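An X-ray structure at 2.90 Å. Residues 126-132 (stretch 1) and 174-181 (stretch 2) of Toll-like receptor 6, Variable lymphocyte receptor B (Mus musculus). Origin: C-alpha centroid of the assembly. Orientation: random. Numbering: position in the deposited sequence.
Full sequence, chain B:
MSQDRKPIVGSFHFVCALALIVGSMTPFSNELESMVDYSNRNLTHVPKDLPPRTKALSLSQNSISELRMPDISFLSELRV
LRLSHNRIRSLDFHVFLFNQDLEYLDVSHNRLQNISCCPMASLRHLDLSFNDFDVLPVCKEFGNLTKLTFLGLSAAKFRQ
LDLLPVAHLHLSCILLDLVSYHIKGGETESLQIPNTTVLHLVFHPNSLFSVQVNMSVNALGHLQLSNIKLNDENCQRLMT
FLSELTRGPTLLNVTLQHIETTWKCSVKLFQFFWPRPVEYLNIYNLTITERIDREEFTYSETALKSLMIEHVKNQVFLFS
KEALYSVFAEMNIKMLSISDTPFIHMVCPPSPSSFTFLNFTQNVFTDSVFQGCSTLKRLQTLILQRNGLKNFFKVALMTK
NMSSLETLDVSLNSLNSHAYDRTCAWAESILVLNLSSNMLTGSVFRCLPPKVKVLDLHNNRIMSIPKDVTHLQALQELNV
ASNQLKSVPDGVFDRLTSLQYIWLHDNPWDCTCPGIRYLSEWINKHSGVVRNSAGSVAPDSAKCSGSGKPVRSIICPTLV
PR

Stretch 1 126-132: LDLSFND
Stretch 2 174-181: ILLDLVSY

Segments far apart in sequence can be tied by one side chain that accepts a hydrogen bond from a backbone NH, and Toll-like receptor 6 offers a compact example. Stretch 2 opens at Ile174, within a strand already under way and beyond reach of stretch 1; the stretches run in roughly the same direction. Leu175 (phi/psi -97/127, chi1 t, chi2 p) points toward stretch 1; its CD2 lies 3.3 Å from Ser129 OG and 4.1 Å from Phe130 CE1, near the ring plane at its edge. Small Ser129 (chi1 p) is held by Asp127 (chi1 t), whose OD1 accepts from Ser129 OG at 2.7 Å and Ser129 N at 2.9 Å. Leu176 turns away, its CA 6.3 Å from Ser129 CA.

Asp177 (-123/136, chi1 86°, chi2 -89°), its CA 6.3 Å from Phe130 CA, uses both carboxylate oxygens: OD1, less certainly placed, accepts a hydrogen bond from Phe130 N at 2.7 Å, OD2 from Val179 N at 3.3 Å. Phe130 (49/60, chi1 m, chi2 86°) lays its ring face against Asp177 CB, 4.0 Å from the centroid. Beyond Leu178, Val179 (-69/-42, chi1 t) sets CG2 4.0 Å from Phe130 CE2, joining Leu175 as an apolar neighbour. Ser180 (chi1 m) points toward stretch 1, its OG 3.8 Å from Asn131 O. The contact buries 317 Å², both sides summed.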

ATOM      1  N   LEU B 126     -35.268  -1.102  31.988  1.00 62.61           N
ATOM      2  CA  LEU B 126     -34.835  -0.558  33.261  1.00 61.12           C
ATOM      3  C   LEU B 126     -33.336  -0.774  33.428  1.00 61.70           C
ATOM      4  O   LEU B 126     -32.881  -1.900  33.562  1.00 59.08           O
ATOM      5  CB  LEU B 126     -35.613  -1.218  34.396  1.00 63.46           C
ATOM      6  CG  LEU B 126     -35.164  -0.926  35.827  1.00 69.08           C
ATOM      7  CD1 LEU B 126     -34.980   0.552  36.044  1.00 76.20           C
ATOM      8  CD2 LEU B 126     -36.182  -1.464  36.798  1.00 73.04           C
ATOM      9  N   ASP B 127     -32.567   0.310  33.405  1.00 68.11           N
ATOM     10  CA  ASP B 127     -31.115   0.210  33.498  1.00 67.93           C
ATOM     11  C   ASP B 127     -30.583   0.801  34.800  1.00 69.29           C
ATOM     12  O   ASP B 127     -30.628   2.018  34.993  1.00 59.06           O
ATOM     13  CB  ASP B 127     -30.450   0.895  32.305  1.00 65.54           C
ATOM     14  CG  ASP B 127     -28.993   0.534  32.170  1.00 64.45           C
ATOM     15  OD1 ASP B 127     -28.406   0.082  33.164  1.00 61.21           O
ATOM     16  OD2 ASP B 127     -28.430   0.702  31.071  1.00 70.94           O
ATOM     17  N   LEU B 128     -30.088  -0.080  35.676  1.00 67.89           N
ATOM     18  CA  LEU B 128     -29.426   0.299  36.930  1.00 59.28           C
ATOM     19  C   LEU B 128     -27.978  -0.188  36.971  1.00 53.99           C
ATOM     20  O   LEU B 128     -27.400  -0.354  38.041  1.00 55.94           O
ATOM     21  CB  LEU B 128     -30.174  -0.270  38.139  1.00 54.36           C
ATOM     22  CG  LEU B 128     -31.693  -0.205  38.070  1.00 62.87           C
ATOM     23  CD1 LEU B 128     -32.280  -1.010  39.191  1.00 57.94           C
ATOM     24  CD2 LEU B 128     -32.167   1.234  38.122  1.00 77.45           C
ATOM     25  N   SER B 129     -27.392  -0.426  35.807  1.00 56.13           N
ATOM     26  CA  SER B 129     -26.022  -0.918  35.755  1.00 58.71           C
ATOM     27  C   SER B 129     -25.054   0.187  36.155  1.00 53.65           C
ATOM     28  O   SER B 129     -25.419   1.354  36.189  1.00 56.19           O
ATOM     29  CB  SER B 129     -25.690  -1.472  34.366  1.00 59.15           C
ATOM     30  OG  SER B 129     -25.727  -0.449  33.394  1.00 74.44           O
ATOM     31  N   PHE B 130     -23.826  -0.196  36.475  1.00 49.34           N
ATOM     32  CA  PHE B 130     -22.784   0.744  36.875  1.00 53.79           C
ATOM     33  C   PHE B 130     -23.236   1.716  37.951  1.00 60.31           C
ATOM     34  O   PHE B 130     -23.247   2.925  37.753  1.00 72.66           O
ATOM     35  CB  PHE B 130     -22.222   1.475  35.657  1.00 43.61           C
ATOM     36  CG  PHE B 130     -21.756   0.548  34.582  1.00 52.81           C
ATOM     37  CD1 PHE B 130     -22.646   0.061  33.636  1.00 52.04           C
ATOM     38  CD2 PHE B 130     -20.437   0.128  34.536  1.00 58.17           C
ATOM     39  CE1 PHE B 130     -22.225  -0.814  32.651  1.00 54.82           C
ATOM     40  CE2 PHE B 130     -20.009  -0.756  33.552  1.00 64.50           C
ATOM     41  CZ  PHE B 130     -20.903  -1.224  32.609  1.00 60.57           C
ATOM     42  N   ASN B 131     -23.624   1.174  39.091  1.00 57.68           N
ATOM     43  CA  ASN B 131     -23.888   1.992  40.260  1.00 65.89           C
ATOM     44  C   ASN B 131     -23.123   1.424  41.435  1.00 76.47           C
ATOM     45  O   ASN B 131     -22.202   0.630  41.249  1.00 78.83           O
ATOM     46  CB  ASN B 131     -25.375   2.057  40.569  1.00 59.60           C
ATOM     47  CG  ASN B 131     -26.168   2.628  39.430  1.00 61.96           C
ATOM     48  OD1 ASN B 131     -26.498   1.923  38.481  1.00 69.21           O
ATOM     49  ND2 ASN B 131     -26.478   3.913  39.508  1.00 53.12           N
ATOM     50  N   ASP B 132     -23.501   1.824  42.642  1.00 79.05           N
ATOM     51  CA  ASP B 132     -22.765   1.383  43.813  1.00 89.78           C
ATOM     52  C   ASP B 132     -23.599   0.483  44.719  1.00 86.30           C
ATOM     53  O   ASP B 132     -23.559   0.598  45.937  1.00 81.46           O
ATOM     54  CB  ASP B 132     -22.193   2.574  44.582  1.00100.09           C
ATOM     55  CG  ASP B 132     -20.759   2.337  45.021  1.00117.33           C
ATOM     56  OD1 ASP B 132     -19.846   2.858  44.338  1.00127.63           O
ATOM     57  OD2 ASP B 132     -20.541   1.608  46.020  1.00112.97           O
ATOM     58  N   ILE B 174     -29.971  -8.827  29.734  1.00 59.56           N
ATOM     59  CA  ILE B 174     -29.515  -8.642  31.101  1.00 59.78           C
ATOM     60  C   ILE B 174     -28.103  -8.085  31.034  1.00 63.70           C
ATOM     61  O   ILE B 174     -27.156  -8.772  30.650  1.00 64.53           O
ATOM     62  CB  ILE B 174     -29.526  -9.962  31.914  1.00 56.94           C
ATOM     63  CG1 ILE B 174     -30.962 -10.458  32.087  1.00 61.46           C
ATOM     64  CG2 ILE B 174     -28.871  -9.766  33.284  1.00 46.73           C
ATOM     65  CD1 ILE B 174     -31.153 -11.345  33.276  1.00 63.57           C
ATOM     66  N   LEU B 175     -27.973  -6.813  31.366  1.00 67.45           N
ATOM     67  CA  LEU B 175     -26.666  -6.202  31.441  1.00 67.13           C
ATOM     68  C   LEU B 175     -26.251  -6.232  32.901  1.00 71.67           C
ATOM     69  O   LEU B 175     -26.998  -5.789  33.768  1.00 77.26           O
ATOM     70  CB  LEU B 175     -26.699  -4.767  30.907  1.00 54.33           C
ATOM     71  CG  LEU B 175     -25.364  -4.068  31.145  1.00 47.70           C
ATOM     72  CD1 LEU B 175     -24.282  -4.686  30.287  1.00 50.02           C
ATOM     73  CD2 LEU B 175     -25.460  -2.607  30.898  1.00 48.68           C
ATOM     74  N   LEU B 176     -25.065  -6.766  33.170  1.00 65.06           N
ATOM     75  CA  LEU B 176     -24.594  -6.941  34.538  1.00 54.66           C
ATOM     76  C   LEU B 176     -23.117  -6.598  34.663  1.00 61.26           C
ATOM     77  O   LEU B 176     -22.288  -7.095  33.900  1.00 58.99           O
ATOM     78  CB  LEU B 176     -24.818  -8.381  34.954  1.00 55.49           C
ATOM     79  CG  LEU B 176     -24.411  -8.857  36.337  1.00 61.53           C
ATOM     80  CD1 LEU B 176     -24.867  -7.885  37.416  1.00 69.20           C
ATOM     81  CD2 LEU B 176     -25.033 -10.233  36.532  1.00 60.32           C
ATOM     82  N   ASP B 177     -22.778  -5.741  35.616  1.00 59.69           N
ATOM     83  CA  ASP B 177     -21.389  -5.339  35.732  1.00 60.13           C
ATOM     84  C   ASP B 177     -20.778  -5.621  37.093  1.00 66.66           C
ATOM     85  O   ASP B 177     -21.361  -5.347  38.146  1.00 68.89           O
ATOM     86  CB  ASP B 177     -21.207  -3.877  35.393  1.00 59.57           C
ATOM     87  CG  ASP B 177     -21.451  -2.989  36.574  1.00 71.44           C
ATOM     88  OD1 ASP B 177     -22.611  -2.602  36.765  1.00 88.14           O
ATOM     89  OD2 ASP B 177     -20.492  -2.672  37.307  1.00 65.24           O
ATOM     90  N   LEU B 178     -19.565  -6.143  37.029  1.00 65.89           N
ATOM     91  CA  LEU B 178     -18.825  -6.612  38.172  1.00 60.77           C
ATOM     92  C   LEU B 178     -17.636  -5.685  38.348  1.00 65.89           C
ATOM     93  O   LEU B 178     -16.531  -6.120  38.675  1.00 63.78           O
ATOM     94  CB  LEU B 178     -18.297  -8.010  37.867  1.00 62.44           C
ATOM     95  CG  LEU B 178     -19.148  -9.258  37.588  1.00 54.63           C
ATOM     96  CD1 LEU B 178     -19.062 -10.185  38.771  1.00 41.93           C
ATOM     97  CD2 LEU B 178     -20.594  -8.968  37.196  1.00 56.74           C
ATOM     98  N   VAL B 179     -17.836  -4.405  38.079  1.00 72.13           N
ATOM     99  CA  VAL B 179     -16.762  -3.450  38.286  1.00 72.66           C
ATOM    100  C   VAL B 179     -16.539  -3.328  39.790  1.00 85.23           C
ATOM    101  O   VAL B 179     -15.401  -3.312  40.263  1.00 88.80           O
ATOM    102  CB  VAL B 179     -17.090  -2.075  37.679  1.00 57.28           C
ATOM    103  CG1 VAL B 179     -15.906  -1.163  37.807  1.00 62.51           C
ATOM    104  CG2 VAL B 179     -17.452  -2.223  36.228  1.00 55.40           C
ATOM    105  N   SER B 180     -17.643  -3.280  40.534  1.00 81.97           N
ATOM    106  CA  SER B 180     -17.601  -3.111  41.982  1.00 83.11           C
ATOM    107  C   SER B 180     -17.097  -4.355  42.726  1.00 84.19           C
ATOM    108  O   SER B 180     -16.933  -4.326  43.942  1.00 80.53           O
ATOM    109  CB  SER B 180     -18.995  -2.738  42.499  1.00 85.26           C
ATOM    110  OG  SER B 180     -19.233  -1.349  42.409  1.00 83.28           O
ATOM    111  N   TYR B 181     -16.838  -5.432  41.990  1.00 83.45           N
ATOM    112  CA  TYR B 181     -16.614  -6.756  42.578  1.00 81.27           C
ATOM    113  C   TYR B 181     -15.161  -7.107  42.899  1.00 83.69           C
ATOM    114  O   TYR B 181     -14.282  -7.013  42.052  1.00 78.93           O
ATOM    115  CB  TYR B 181     -17.207  -7.836  41.668  1.00 79.02           C
ATOM    116  CG  TYR B 181     -16.698  -9.233  41.933  1.00 78.16           C
ATOM    117  CD1 TYR B 181     -17.477 -10.153  42.625  1.00 83.17           C
ATOM    118  CD2 TYR B 181     -15.442  -9.638  41.487  1.00 75.91           C
ATOM    119  CE1 TYR B 181     -17.021 -11.437  42.865  1.00 87.18           C
ATOM    120  CE2 TYR B 181     -14.973 -10.922  41.731  1.00 81.51           C
ATOM    121  CZ  TYR B 181     -15.769 -11.817  42.420  1.00 86.46           C
ATOM    122  OH  TYR B 181     -15.323 -13.095  42.670  1.00 92.04           O
TER